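Local coordinates for TarM (Staphylococcus aureus subsp. aureus 21178, PDB 4X7R), which belongs to the group 1 glycosyltransferases, enzymes of the GT-B clan, and carries a large antiparallel sheet beside its two parallel ones, at residues T40-K44 / G45-E49; N180-A183 / N184-A187. The protein carries 1 engineered substitution. All coordinates share one frame; numbering follows the deposited sequence.

Contact 1. Residues T40-K44 / G45-E49; sequences TFDYK and GNYDE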
loop_
_atom_site.group_PDB
_atom_site.type_symbol
_atom_site.label_atom_id
_atom_site.label_comp_id
_atom_site.label_asym_id
_atom_site.label_seq_id
_atom_site.Cartn_x
_atom_site.Cartn_y
_atom_site.Cartn_z
ATOM N N THR A 40 11.378 3.630 0.492
ATOM C CA THR A 40 10.413 3.861 -0.588
ATOM C C THR A 40 11.120 4.454 -1.811
ATOM O O THR A 40 12.237 4.962 -1.687
ATOM C CB THR A 40 9.202 4.666 -0.124
ATOM O OG1 THR A 40 9.620 5.986 0.258
ATOM C CG2 THR A 40 8.432 3.972 0.997
ATOM N N PHE A 41 10.472 4.365 -2.999
ATOM C CA PHE A 41 11.066 4.791 -4.261
ATOM C C PHE A 41 10.210 5.764 -5.061
ATOM O O PHE A 41 10.666 6.256 -6.076
ATOM C CB PHE A 41 11.462 3.546 -5.112
ATOM C CG PHE A 41 12.351 2.569 -4.363
ATOM C CD1 PHE A 41 13.719 2.795 -4.246
ATOM C CD2 PHE A 41 11.812 1.423 -3.769
ATOM C CE1 PHE A 41 14.538 1.905 -3.530
ATOM C CE2 PHE A 41 12.624 0.543 -3.048
ATOM C CZ PHE A 41 13.985 0.792 -2.925
ATOM N N ASP A 42 9.003 6.088 -4.600
ATOM C CA ASP A 42 8.164 7.017 -5.344
ATOM C C ASP A 42 8.521 8.474 -5.016
ATOM O O ASP A 42 9.222 8.770 -4.037
ATOM C CB ASP A 42 6.676 6.778 -4.994
ATOM C CG ASP A 42 6.366 7.135 -3.554
ATOM O OD1 ASP A 42 7.174 6.781 -2.668
ATOM O OD2 ASP A 42 5.305 7.748 -3.310
ATOM N N TYR A 43 7.924 9.373 -5.784
ATOM C CA TYR A 43 8.078 10.794 -5.628
ATOM C C TYR A 43 6.776 11.366 -5.093
ATOM O O TYR A 43 5.714 11.169 -5.684
ATOM C CB TYR A 43 8.429 11.466 -6.990
ATOM C CG TYR A 43 8.517 12.968 -6.831
ATOM C CD1 TYR A 43 9.624 13.558 -6.228
ATOM C CD2 TYR A 43 7.442 13.786 -7.173
ATOM C CE1 TYR A 43 9.687 14.936 -6.032
ATOM C CE2 TYR A 43 7.481 15.160 -6.961
ATOM C CZ TYR A 43 8.612 15.734 -6.405
ATOM O OH TYR A 43 8.626 17.081 -6.158
ATOM N N LYS A 44 6.860 12.091 -3.996
ATOM C CA LYS A 44 5.735 12.852 -3.448
ATOM C C LYS A 44 6.307 14.220 -3.107
ATOM O O LYS A 44 7.446 14.303 -2.651
ATOM C CB LYS A 44 5.151 12.209 -2.172
ATOM C CG LYS A 44 4.251 11.012 -2.437
ATOM C CD LYS A 44 3.463 10.630 -1.171
ATOM C CE LYS A 44 2.539 9.451 -1.425
ATOM N NZ LYS A 44 3.278 8.161 -1.451
ATOM N N GLY A 45 5.525 15.261 -3.358
ATOM C CA GLY A 45 5.886 16.623 -3.015
ATOM C C GLY A 45 5.689 16.891 -1.525
ATOM O O GLY A 45 6.355 17.767 -0.975
ATOM N N ASN A 46 4.796 16.121 -0.836
ATOM C CA ASN A 46 4.447 16.285 0.588
ATOM C C ASN A 46 4.668 15.010 1.462
ATOM O O ASN A 46 3.803 14.672 2.280
ATOM C CB ASN A 46 2.976 16.735 0.684
ATOM C CG ASN A 46 1.946 15.672 0.299
ATOM O OD1 ASN A 46 2.228 14.695 -0.408
ATOM N ND2 ASN A 46 0.734 15.812 0.809
ATOM N N TYR A 47 5.817 14.334 1.325
ATOM C CA TYR A 47 6.086 13.126 2.111
ATOM C C TYR A 47 6.116 13.333 3.629
ATOM O O TYR A 47 5.617 12.484 4.384
ATOM C CB TYR A 47 7.342 12.388 1.644
ATOM C CG TYR A 47 7.041 11.009 1.112
ATOM C CD1 TYR A 47 6.226 10.127 1.823
ATOM C CD2 TYR A 47 7.591 10.571 -0.088
ATOM C CE1 TYR A 47 5.924 8.863 1.322
ATOM C CE2 TYR A 47 7.322 9.296 -0.581
ATOM C CZ TYR A 47 6.496 8.444 0.136
ATOM O OH TYR A 47 6.185 7.208 -0.366
ATOM N N ASP A 48 6.668 14.479 4.067
ATOM C CA ASP A 48 6.760 14.886 5.470
ATOM C C ASP A 48 5.372 14.879 6.128
ATOM O O ASP A 48 5.226 14.358 7.231
ATOM C CB ASP A 48 7.463 16.269 5.558
ATOM C CG ASP A 48 7.609 16.885 6.941
ATOM O OD1 ASP A 48 7.855 16.122 7.917
ATOM O OD2 ASP A 48 7.529 18.138 7.045
ATOM N N GLU A 49 4.344 15.367 5.418
ATOM C CA GLU A 49 2.960 15.375 5.914
ATOM C C GLU A 49 2.329 13.978 5.988
ATOM O O GLU A 49 1.475 13.747 6.856
ATOM C CB GLU A 49 2.073 16.333 5.096
ATOM C CG GLU A 49 2.383 17.821 5.273
ATOM C CD GLU A 49 2.836 18.313 6.643
ATOM O OE1 GLU A 49 4.054 18.559 6.797
ATOM O OE2 GLU A 49 1.985 18.479 7.549
#
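Tyr-47, in the first turn of helix 47-56, sends its phenol back against the loop that leads into that helix, where Asp-42 and Lys-44 receive it. Polar bonds gather at the hydroxyl. Tyr-47 OH donates to the syn lone pair of Asp-42 OD1 at 2.5 Å, and the carboxylate stands almost perpendicular to the ring (89°). Lys-44 NZ makes a salt bridge to Asp-42 OD2 at 2.8 Å and a weak hydrogen bond to Tyr-47 OH at 3.2 Å, closing a small triangle of acid, amine and phenol. Neither the amine nor the phenol depends on this triangle alone: Glu-10 gives Lys-44 a second carboxylate and Leu-11 O accepts from it, while Leu-11 N meets Tyr-47 OH. Apolar contact comes from the lysine chain, laid across one ring face. Lys-44 CD sits 3.9 Å from the centroid of the Tyr-47 ring in a CH-pi contact, and Lys-44 CB reaches Tyr-47 CD2 at 3.6 Å. A bend at the last torsion (chi4 77°) turns the amine from that face toward the hydroxyl. Thr-40 OG1 lies 3.7 Å from Tyr-47 OH in plain contact; its hydrogen bond goes to Asn-68. Such a loop, passing from strand 36-40 into helix 47-56 ahead of the parallel strand 66-68, belongs to a beta-alpha-beta crossover of a Rossmann-like sheet.

Contact 2. Residues N180-A183 / N184-A187; sequences NINA and NNGA. With ZDO (methyl 2-deoxy-6-O-sulfo-2-(sulfoamino)-alpha-D-glucopyranoside), chain C.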
loop_
_atom_site.group_PDB
_atom_site.type_symbol
_atom_site.label_atom_id
_atom_site.label_comp_id
_atom_site.label_asym_id
_atom_site.label_seq_id
_atom_site.Cartn_x
_atom_site.Cartn_y
_atom_site.Cartn_z
ATOM N N ASN A 180 14.594 11.980 -18.402
ATOM C CA ASN A 180 13.810 11.795 -19.617
ATOM C C ASN A 180 12.696 10.849 -19.322
ATOM O O ASN A 180 12.883 9.930 -18.527
ATOM C CB ASN A 180 14.665 11.250 -20.763
ATOM C CG ASN A 180 15.677 12.243 -21.243
ATOM O OD1 ASN A 180 16.830 12.187 -20.877
ATOM N ND2 ASN A 180 15.255 13.214 -22.015
ATOM N N ILE A 181 11.537 11.079 -19.934
ATOM C CA ILE A 181 10.363 10.216 -19.759
ATOM C C ILE A 181 9.938 9.745 -21.138
ATOM O O ILE A 181 9.732 10.570 -22.014
ATOM C CB ILE A 181 9.177 10.908 -18.984
ATOM C CG1 ILE A 181 9.588 11.439 -17.590
ATOM C CG2 ILE A 181 7.908 10.012 -18.927
ATOM C CD1 ILE A 181 9.928 10.399 -16.580
ATOM N N ASN A 182 9.855 8.424 -21.334
ATOM C CA ASN A 182 9.423 7.821 -22.599
ATOM C C ASN A 182 7.906 8.024 -22.624
ATOM O O ASN A 182 7.195 7.359 -21.880
ATOM C CB ASN A 182 9.800 6.316 -22.596
ATOM C CG ASN A 182 9.381 5.507 -23.804
ATOM O OD1 ASN A 182 8.725 5.977 -24.730
ATOM N ND2 ASN A 182 9.752 4.243 -23.801
ATOM N N ALA A 183 7.436 9.000 -23.383
ATOM C CA ALA A 183 6.020 9.369 -23.492
ATOM C C ALA A 183 5.066 8.235 -23.944
ATOM O O ALA A 183 3.879 8.276 -23.606
ATOM C CB ALA A 183 5.869 10.584 -24.394
ATOM N N ASN A 184 5.590 7.218 -24.658
ATOM C CA ASN A 184 4.795 6.082 -25.139
ATOM C C ASN A 184 4.307 5.175 -24.021
ATOM O O ASN A 184 3.185 4.682 -24.115
ATOM C CB ASN A 184 5.540 5.277 -26.218
ATOM C CG ASN A 184 5.828 6.053 -27.499
ATOM O OD1 ASN A 184 6.956 6.073 -27.991
ATOM N ND2 ASN A 184 4.831 6.723 -28.071
ATOM N N ASN A 185 5.123 4.973 -22.955
ATOM C CA ASN A 185 4.780 4.100 -21.826
ATOM C C ASN A 185 4.961 4.727 -20.440
ATOM O O ASN A 185 4.749 4.038 -19.431
ATOM C CB ASN A 185 5.553 2.770 -21.918
ATOM C CG ASN A 185 7.063 2.885 -21.877
ATOM O OD1 ASN A 185 7.638 3.904 -21.497
ATOM N ND2 ASN A 185 7.748 1.827 -22.269
ATOM N N GLY A 186 5.408 5.985 -20.394
ATOM C CA GLY A 186 5.659 6.704 -19.143
ATOM C C GLY A 186 6.846 6.203 -18.341
ATOM O O GLY A 186 6.992 6.572 -17.177
ATOM N N ALA A 187 7.718 5.370 -18.944
ATOM C CA ALA A 187 8.897 4.837 -18.255
ATOM C C ALA A 187 9.987 5.910 -18.165
ATOM O O ALA A 187 10.128 6.740 -19.064
ATOM C CB ALA A 187 9.441 3.623 -18.980
HETATM C C1 ZDO C . 9.325 -1.352 -19.754
HETATM C C1M ZDO C . 10.970 -0.418 -21.206
HETATM C C2 ZDO C . 7.884 -1.157 -19.225
HETATM C C3 ZDO C . 7.877 -0.252 -18.004
HETATM C C4 ZDO C . 8.870 -0.702 -16.893
HETATM C C5 ZDO C . 10.276 -0.974 -17.519
HETATM C C6 ZDO C . 11.252 -1.626 -16.516
HETATM O O1 ZDO C . 9.829 -0.145 -20.378
HETATM N N2 ZDO C . 6.990 -0.599 -20.247
HETATM S S2 ZDO C . 6.106 -1.846 -21.115
HETATM O OSA ZDO C . 7.113 -2.884 -21.628
HETATM O OSB ZDO C . 5.350 -1.127 -22.245
HETATM O OSC ZDO C . 5.110 -2.529 -20.172
HETATM O O3 ZDO C . 6.535 -0.172 -17.511
HETATM O O4 ZDO C . 8.947 0.397 -15.965
HETATM O O5 ZDO C . 10.154 -1.869 -18.674
HETATM O O6 ZDO C . 12.471 -2.018 -17.176
HETATM S S6 ZDO C . 13.680 -1.077 -17.368
HETATM O OS1 ZDO C . 14.566 -1.639 -18.490
HETATM O OS2 ZDO C . 14.495 -1.029 -16.070
HETATM O OS3 ZDO C . 13.233 0.345 -17.762
#
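Asn-184 meets Asn-182 at the start of the reversal: its backbone N gives a long, weak hydrogen bond (3.4 Å) to Asn-182 OD1, and its CB rests 3.6 Å from the same oxygen. With CG anti to the backbone N (chi1 178°), Asn-182 holds its amide alongside the turn, where OD1 can meet this N-H. Asn-185 comes next, its N weakly bonded to Asn-182 O at 3.3 Å. Its side chain crosses that of Asn-182 at about a right angle, and the two amides touch without a hydrogen bond. Asn-185 OD1 instead accepts from Ala-187 N at 2.9 Å, an Asx turn in which the donor stands above the carbonyl plane. This fixes the amide so that Asn-185 ND2 faces the sulfated sugar ZDO, 3.2 Å from its N2, as part of the glycan pocket. The chain here makes the tight turn of a beta hairpin that joins strand 175-182 to the antiparallel strand 187-193. Gly-186 supplies the positive phi (70°) that ends the reversal, and its N leans on Asn-182 O in a bent, weak bond, so that this carbonyl receives two backbone donors. Ala-187 O takes the nearly straight hydrogen bond from Asn-182 N at 2.8 Å, and a CA-H...O contact from Ile-181 as well. Ala-187 CB faces the sugar, 4.0 Å from ZDO O1.

In the fold
Contact 1 is partly buried, its centre about 14 Å from the centre of the chain, at the end of a strand in the N-terminal parallel sheet; contact 2 lies on the surface, its centre about 24 Å from that of the chain, at a hairpin of the ten-stranded antiparallel sheet. They share no strand or helix, and the nearest atoms of contact 1 and contact 2 stay about 10 Å apart. The chemistry follows the place: charged and aromatic side chains pair in the more enclosed loop, whereas backbone bonds and asparagine amides shape the exposed turn. Both lend a residue to the same glycan pocket, Phe-41 from residues 40-44 and Asn-185 from residues 184-187.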